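Local coordinates for glutamine amidotransferase domain-containing protein (Thermotoga maritima, PDB 1O1Y), which is a putative class I glutamine amidotransferase that probably releases ammonia from glutamine for transfer to an acceptor substrate not yet identified, at residues 147-152 against 201-206; 123-128 against 215-220. One frame throughout, in Å; residues are numbered along the deposited sequence.

Contact 1: 147-152 against 201-206; sequences FQWHGD and KDELEK. With SO4 (sulfate ion), chain C.
W149, near the end of strand 143-150, reaches across to E203 and L204 on helix 201-206. Its CB points at the helix, and with CG anti to the backbone N (chi1 -159°) the indole extends away from the strand. Along the five-membered ring, the first atom to meet the helix is NE1, which donates a hydrogen bond to E203 OE1 at 3.1 Å. The carboxylate oxygen lies near the indole plane at the ring's edge; the N-H meets it from above the carboxylate plane, 42° out of it, and the two planes are 74° apart. The carboxylate thus stands across the NE1–CZ2 edge, its oxygens on opposite sides of the indole plane, with E203 OE2 3.5 Å from W149 CZ2. At the far end, W149 CH2 packs against L204 CD2 at 3.6 Å, an apolar contact beside the polar one. E203 makes its reach with an extended chain, and its OE1 also carries a salt bridge to K207, so that oxygen is gripped by both a neutral N-H and a charged amine.

Just past the strand, the backbone N of G151 donates to O1 and O2 of a sulfate, probably from the crystallisation liquor, while D152 N donates to O2 at 2.9 Å. H150 ND1 bonds to D152 O at 2.6 Å, linking the residues on either side of G151.

W149 and H150 together face E122, forming a classic beta bulge against strand 122-123. The indole also meets Y200 edge to face and touches I123, while L204 packs on I197, so helix 201-206 lies against both W149 near the sheet's edge and helix 190-199.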
loop_
_atom_site.group_PDB
_atom_site.type_symbol
_atom_site.label_atom_id
_atom_site.label_comp_id
_atom_site.label_asym_id
_atom_site.label_seq_id
_atom_site.Cartn_x
_atom_site.Cartn_y
_atom_site.Cartn_z
ATOM N N PHE A 147 -10.335 1.179 -3.196
ATOM C CA PHE A 147 -10.746 0.145 -2.241
ATOM C C PHE A 147 -10.019 0.319 -0.880
ATOM O O PHE A 147 -8.808 0.510 -0.807
ATOM C CB PHE A 147 -10.465 -1.224 -2.800
ATOM C CG PHE A 147 -10.882 -2.345 -1.911
ATOM C CD1 PHE A 147 -12.213 -2.549 -1.594
ATOM C CD2 PHE A 147 -9.924 -3.248 -1.439
ATOM C CE1 PHE A 147 -12.580 -3.647 -0.773
ATOM C CE2 PHE A 147 -10.277 -4.313 -0.650
ATOM C CZ PHE A 147 -11.609 -4.498 -0.298
ATOM N N GLN A 148 -10.797 0.281 0.176
ATOM C CA GLN A 148 -10.320 0.531 1.537
ATOM C C GLN A 148 -10.596 -0.663 2.401
ATOM O O GLN A 148 -11.658 -1.315 2.301
ATOM C CB GLN A 148 -11.066 1.708 2.182
ATOM C CG GLN A 148 -10.840 3.044 1.461
ATOM C CD GLN A 148 -9.529 3.704 1.823
ATOM O OE1 GLN A 148 -8.616 3.064 2.358
ATOM N NE2 GLN A 148 -9.431 5.012 1.533
ATOM N N TRP A 149 -9.669 -0.942 3.292
ATOM C CA TRP A 149 -9.897 -1.924 4.321
ATOM C C TRP A 149 -9.053 -1.574 5.546
ATOM O O TRP A 149 -8.039 -2.197 5.819
ATOM C CB TRP A 149 -9.564 -3.333 3.828
ATOM C CG TRP A 149 -10.262 -4.408 4.666
ATOM C CD1 TRP A 149 -10.303 -4.500 6.023
ATOM C CD2 TRP A 149 -11.042 -5.507 4.172
ATOM N NE1 TRP A 149 -11.067 -5.580 6.400
ATOM C CE2 TRP A 149 -11.510 -6.224 5.279
ATOM C CE3 TRP A 149 -11.398 -5.947 2.902
ATOM C CZ2 TRP A 149 -12.302 -7.367 5.142
ATOM C CZ3 TRP A 149 -12.168 -7.085 2.776
ATOM C CH2 TRP A 149 -12.611 -7.770 3.880
ATOM N N HIS A 150 -9.490 -0.571 6.302
ATOM C CA HIS A 150 -8.672 -0.076 7.411
ATOM C C HIS A 150 -9.537 0.554 8.487
ATOM O O HIS A 150 -10.564 1.150 8.205
ATOM C CB HIS A 150 -7.602 0.921 6.916
ATOM C CG HIS A 150 -8.129 2.291 6.621
ATOM N ND1 HIS A 150 -8.026 3.337 7.522
ATOM C CD2 HIS A 150 -8.799 2.783 5.550
ATOM C CE1 HIS A 150 -8.616 4.408 7.014
ATOM N NE2 HIS A 150 -9.112 4.091 5.828
ATOM N N GLY A 151 -9.044 0.445 9.711
ATOM C CA GLY A 151 -9.598 1.098 10.863
ATOM C C GLY A 151 -8.679 2.143 11.461
ATOM O O GLY A 151 -9.151 2.965 12.227
ATOM N N ASP A 152 -7.399 2.081 11.149
ATOM C CA ASP A 152 -6.433 3.041 11.700
ATOM C C ASP A 152 -6.140 4.106 10.670
ATOM O O ASP A 152 -6.339 3.929 9.451
ATOM C CB ASP A 152 -5.121 2.371 12.089
ATOM C CG ASP A 152 -5.189 1.624 13.426
ATOM O OD1 ASP A 152 -6.261 1.594 14.116
ATOM O OD2 ASP A 152 -4.171 0.993 13.837
ATOM N N LYS A 201 -14.525 -13.850 4.497
ATOM C CA LYS A 201 -15.931 -14.120 4.358
ATOM C C LYS A 201 -16.674 -13.929 5.682
ATOM O O LYS A 201 -17.747 -13.355 5.683
ATOM C CB LYS A 201 -16.082 -15.564 3.880
ATOM C CG LYS A 201 -17.454 -16.138 3.893
ATOM C CD LYS A 201 -17.538 -17.401 3.008
ATOM C CE LYS A 201 -18.997 -17.735 2.646
ATOM N NZ LYS A 201 -19.141 -18.969 1.788
ATOM N N ASP A 202 -16.125 -14.414 6.806
ATOM C CA ASP A 202 -16.853 -14.291 8.087
ATOM C C ASP A 202 -16.832 -12.871 8.642
ATOM O O ASP A 202 -17.796 -12.420 9.225
ATOM C CB ASP A 202 -16.311 -15.270 9.122
ATOM C CG ASP A 202 -16.529 -16.688 8.727
ATOM O OD1 ASP A 202 -17.456 -16.957 7.919
ATOM O OD2 ASP A 202 -15.837 -17.619 9.195
ATOM N N GLU A 203 -15.738 -12.164 8.463
ATOM C CA GLU A 203 -15.661 -10.764 8.854
ATOM C C GLU A 203 -16.643 -9.922 8.059
ATOM O O GLU A 203 -17.323 -9.053 8.616
ATOM C CB GLU A 203 -14.249 -10.197 8.660
ATOM C CG GLU A 203 -14.164 -8.674 8.875
ATOM C CD GLU A 203 -12.779 -8.060 8.652
ATOM O OE1 GLU A 203 -12.634 -6.820 8.831
ATOM O OE2 GLU A 203 -11.844 -8.806 8.259
ATOM N N LEU A 204 -16.692 -10.161 6.742
ATOM C CA LEU A 204 -17.673 -9.498 5.914
ATOM C C LEU A 204 -19.101 -9.832 6.360
ATOM O O LEU A 204 -19.915 -8.928 6.447
ATOM C CB LEU A 204 -17.462 -9.827 4.426
ATOM C CG LEU A 204 -16.188 -9.220 3.852
ATOM C CD1 LEU A 204 -15.947 -9.750 2.460
ATOM C CD2 LEU A 204 -16.257 -7.722 3.805
ATOM N N GLU A 205 -19.387 -11.096 6.684
ATOM C CA GLU A 205 -20.717 -11.482 7.168
ATOM C C GLU A 205 -21.031 -10.767 8.484
ATOM O O GLU A 205 -22.133 -10.245 8.650
ATOM C CB GLU A 205 -20.898 -13.008 7.385
ATOM C CG GLU A 205 -20.940 -13.840 6.128
ATOM C CD GLU A 205 -21.053 -15.345 6.405
ATOM O OE1 GLU A 205 -21.038 -15.762 7.580
ATOM O OE2 GLU A 205 -21.164 -16.121 5.419
ATOM N N LYS A 206 -20.076 -10.762 9.413
ATOM C CA LYS A 206 -20.255 -10.152 10.744
ATOM C C LYS A 206 -20.646 -8.674 10.585
ATOM O O LYS A 206 -21.592 -8.204 11.235
ATOM C CB LYS A 206 -18.968 -10.208 11.581
ATOM C CG LYS A 206 -19.109 -9.651 13.002
ATOM C CD LYS A 206 -17.938 -10.120 13.900
ATOM C CE LYS A 206 -17.783 -9.281 15.184
ATOM N NZ LYS A 206 -18.509 -9.901 16.310
HETATM S S SO4 C . -6.220 -1.471 10.573
HETATM O O1 SO4 C . -7.544 -2.060 10.552
HETATM O O2 SO4 C . -6.080 -0.186 9.845
HETATM O O3 SO4 C . -5.366 -2.430 9.873
HETATM O O4 SO4 C . -5.691 -1.322 11.938
#

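Contact 2: 123-128 against 215-220; sequences IGWYFV and LETAER. With SO4 (sulfate ion), chain H.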
loop_
_atom_site.group_PDB
_atom_site.type_symbol
_atom_site.label_atom_id
_atom_site.label_comp_id
_atom_site.label_asym_id
_atom_site.label_seq_id
_atom_site.Cartn_x
_atom_site.Cartn_y
_atom_site.Cartn_z
ATOM N N ILE A 123 -14.283 -0.035 4.888
ATOM C CA ILE A 123 -14.162 -1.344 4.300
ATOM C C ILE A 123 -15.082 -1.333 3.087
ATOM O O ILE A 123 -16.303 -1.287 3.215
ATOM C CB ILE A 123 -14.553 -2.462 5.237
ATOM C CG1 ILE A 123 -13.679 -2.438 6.492
ATOM C CG2 ILE A 123 -14.448 -3.807 4.481
ATOM C CD1 ILE A 123 -14.087 -3.453 7.550
ATOM N N GLY A 124 -14.478 -1.302 1.911
ATOM C CA GLY A 124 -15.258 -1.173 0.691
ATOM C C GLY A 124 -14.753 -0.113 -0.240
ATOM O O GLY A 124 -13.611 0.285 -0.158
ATOM N N TRP A 125 -15.648 0.390 -1.100
ATOM C CA TRP A 125 -15.227 1.310 -2.154
ATOM C C TRP A 125 -15.604 2.743 -1.774
ATOM O O TRP A 125 -16.755 3.004 -1.407
ATOM C CB TRP A 125 -15.899 0.868 -3.473
ATOM C CG TRP A 125 -15.284 -0.381 -4.010
ATOM C CD1 TRP A 125 -15.729 -1.657 -3.841
ATOM C CD2 TRP A 125 -14.097 -0.473 -4.805
ATOM N NE1 TRP A 125 -14.881 -2.537 -4.490
ATOM C CE2 TRP A 125 -13.882 -1.834 -5.089
ATOM C CE3 TRP A 125 -13.215 0.453 -5.330
ATOM C CZ2 TRP A 125 -12.819 -2.276 -5.854
ATOM C CZ3 TRP A 125 -12.168 0.026 -6.087
ATOM C CH2 TRP A 125 -11.981 -1.347 -6.356
ATOM N N TYR A 126 -14.622 3.642 -1.787
ATOM C CA TYR A 126 -14.790 5.005 -1.306
ATOM C C TYR A 126 -14.054 5.932 -2.234
ATOM O O TYR A 126 -13.085 5.560 -2.851
ATOM C CB TYR A 126 -14.197 5.189 0.119
ATOM C CG TYR A 126 -14.850 4.380 1.238
ATOM C CD1 TYR A 126 -14.612 3.033 1.388
ATOM C CD2 TYR A 126 -15.678 4.980 2.175
ATOM C CE1 TYR A 126 -15.198 2.316 2.364
ATOM C CE2 TYR A 126 -16.260 4.247 3.203
ATOM C CZ TYR A 126 -16.002 2.906 3.299
ATOM O OH TYR A 126 -16.585 2.145 4.315
ATOM N N PHE A 127 -14.484 7.185 -2.258
ATOM C CA PHE A 127 -13.685 8.246 -2.896
ATOM C C PHE A 127 -12.514 8.731 -2.034
ATOM O O PHE A 127 -12.623 8.872 -0.810
ATOM C CB PHE A 127 -14.582 9.449 -3.205
ATOM C CG PHE A 127 -15.529 9.230 -4.373
ATOM C CD1 PHE A 127 -15.053 8.961 -5.621
ATOM C CD2 PHE A 127 -16.893 9.313 -4.201
ATOM C CE1 PHE A 127 -15.908 8.779 -6.716
ATOM C CE2 PHE A 127 -17.746 9.097 -5.294
ATOM C CZ PHE A 127 -17.234 8.837 -6.537
ATOM N N VAL A 128 -11.425 9.074 -2.715
ATOM C CA VAL A 128 -10.342 9.880 -2.207
ATOM C C VAL A 128 -10.171 11.001 -3.205
ATOM O O VAL A 128 -10.527 10.892 -4.385
ATOM C CB VAL A 128 -8.997 9.119 -2.066
ATOM C CG1 VAL A 128 -9.131 8.081 -0.943
ATOM C CG2 VAL A 128 -8.534 8.496 -3.355
ATOM N N LEU A 215 -17.286 -7.108 -5.382
ATOM C CA LEU A 215 -16.689 -7.746 -6.549
ATOM C C LEU A 215 -17.140 -7.037 -7.841
ATOM O O LEU A 215 -16.340 -6.822 -8.750
ATOM C CB LEU A 215 -17.086 -9.211 -6.611
ATOM C CG LEU A 215 -16.603 -10.010 -7.801
ATOM C CD1 LEU A 215 -15.104 -9.928 -7.969
ATOM C CD2 LEU A 215 -17.056 -11.444 -7.640
ATOM N N GLU A 216 -18.418 -6.695 -7.911
ATOM C CA GLU A 216 -18.949 -6.030 -9.089
ATOM C C GLU A 216 -18.258 -4.697 -9.278
ATOM O O GLU A 216 -17.849 -4.359 -10.393
ATOM C CB GLU A 216 -20.444 -5.803 -8.971
ATOM C CG GLU A 216 -21.238 -7.035 -9.278
ATOM C CD GLU A 216 -22.734 -6.823 -9.044
ATOM O OE1 GLU A 216 -23.167 -5.655 -8.813
ATOM O OE2 GLU A 216 -23.464 -7.836 -9.077
ATOM N N THR A 217 -18.053 -3.960 -8.188
ATOM C CA THR A 217 -17.316 -2.710 -8.299
ATOM C C THR A 217 -15.853 -2.936 -8.706
ATOM O O THR A 217 -15.285 -2.145 -9.493
ATOM C CB THR A 217 -17.456 -1.893 -7.015
ATOM O OG1 THR A 217 -18.866 -1.658 -6.789
ATOM C CG2 THR A 217 -16.807 -0.565 -7.123
ATOM N N ALA A 218 -15.211 -3.971 -8.158
ATOM C CA ALA A 218 -13.821 -4.284 -8.542
ATOM C C ALA A 218 -13.753 -4.500 -10.081
ATOM O O ALA A 218 -12.810 -4.031 -10.736
ATOM C CB ALA A 218 -13.325 -5.533 -7.816
ATOM N N GLU A 219 -14.717 -5.247 -10.623
ATOM C CA GLU A 219 -14.774 -5.529 -12.085
ATOM C C GLU A 219 -14.932 -4.193 -12.862
ATOM O O GLU A 219 -14.297 -3.999 -13.914
ATOM C CB GLU A 219 -15.897 -6.492 -12.437
ATOM C CG GLU A 219 -15.727 -7.863 -11.820
ATOM C CD GLU A 219 -16.936 -8.783 -11.930
ATOM O OE1 GLU A 219 -18.087 -8.319 -12.117
ATOM O OE2 GLU A 219 -16.709 -10.000 -11.811
ATOM N N ARG A 220 -15.729 -3.258 -12.345
ATOM C CA ARG A 220 -15.958 -2.001 -13.031
ATOM C C ARG A 220 -14.758 -1.051 -12.965
ATOM O O ARG A 220 -14.529 -0.319 -13.898
ATOM C CB ARG A 220 -17.169 -1.250 -12.496
ATOM C CG ARG A 220 -17.686 -0.171 -13.478
ATOM C CD ARG A 220 -19.204 0.163 -13.370
ATOM N NE ARG A 220 -19.520 1.277 -14.261
ATOM C CZ ARG A 220 -19.081 2.531 -14.091
ATOM N NH1 ARG A 220 -18.402 2.880 -13.014
ATOM N NH2 ARG A 220 -19.373 3.469 -14.984
HETATM S S SO4 H . -18.114 6.695 -13.330
HETATM O O1 SO4 H . -18.953 6.245 -14.436
HETATM O O2 SO4 H . -16.795 7.069 -13.826
HETATM O O3 SO4 H . -17.869 5.687 -12.280
HETATM O O4 SO4 H . -18.704 7.912 -12.808
#
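W125 and T217 bring the backbones closest: the chain turns a corner at G124 into strand 125-130, and W125 CA comes to 7.6 Å from T217 CA on helix 211-237.

One face of the W125 indole takes the T217 methyl. T217 CG2 sits over the five-membered ring, 3.5 Å from its centroid and only 9° off the ring normal, a CH-pi contact. With CG2 anti to the backbone N, the threonine turns its methyl to the ring, while OG1 is hydrogen-bonded to the carbonyl O of L213 one turn back. Farther along the indole the contact moves from side chain to helix backbone: W125 CZ2 approaches A218 CA at 3.5 Å and A218 CB at 3.8 Å, with the small alanine letting the six-membered ring come close to the helix. The polar corner of the indole is satisfied too, since NE1 donates to the carbonyl O of L214. That bond and the methyl over the face together should limit rotation of the ring.

On the strand side, I123 N donates to Y126 OH at 3.2 Å across the corner. One turn beyond T217, R220 stretches to a second sulfate, again probably from the crystallisation liquor. Its two terminal nitrogens make a fork: NH1 reaches O3 and NH2 reaches O1, each at 2.9 Å and nearly straight at 163°. R145 on the adjacent strand holds the same anion.

M193 of helix 190-199 touches both W125 and A218. The whole is helix-on-sheet packing, here of the long C-terminal helix on the antiparallel part of the mixed central sheet in this flavodoxin-like alpha/beta fold.

Overall arrangement
Contacts 1 and 2 are two places where the C-terminal helices meet the same part of the central sheet, with centres about 13 Å apart. Their strands are neighbours: Q148 N lies 2.8 Å from G124 O, a probable backbone hydrogen bond, and F147 N is 3.6 Å from W125 CZ3. The helices, 201-206 and 211-237, follow one another, so in chain order the helix against W149 precedes the one against W125. Each contact has its own sulfate, held by backbone N-H groups at contact 1 and by the arginines R220 and R145 at contact 2. C100, found oxidised to cysteinesulfonic acid and consistent with the family's reactive cysteine, belongs to neither contact.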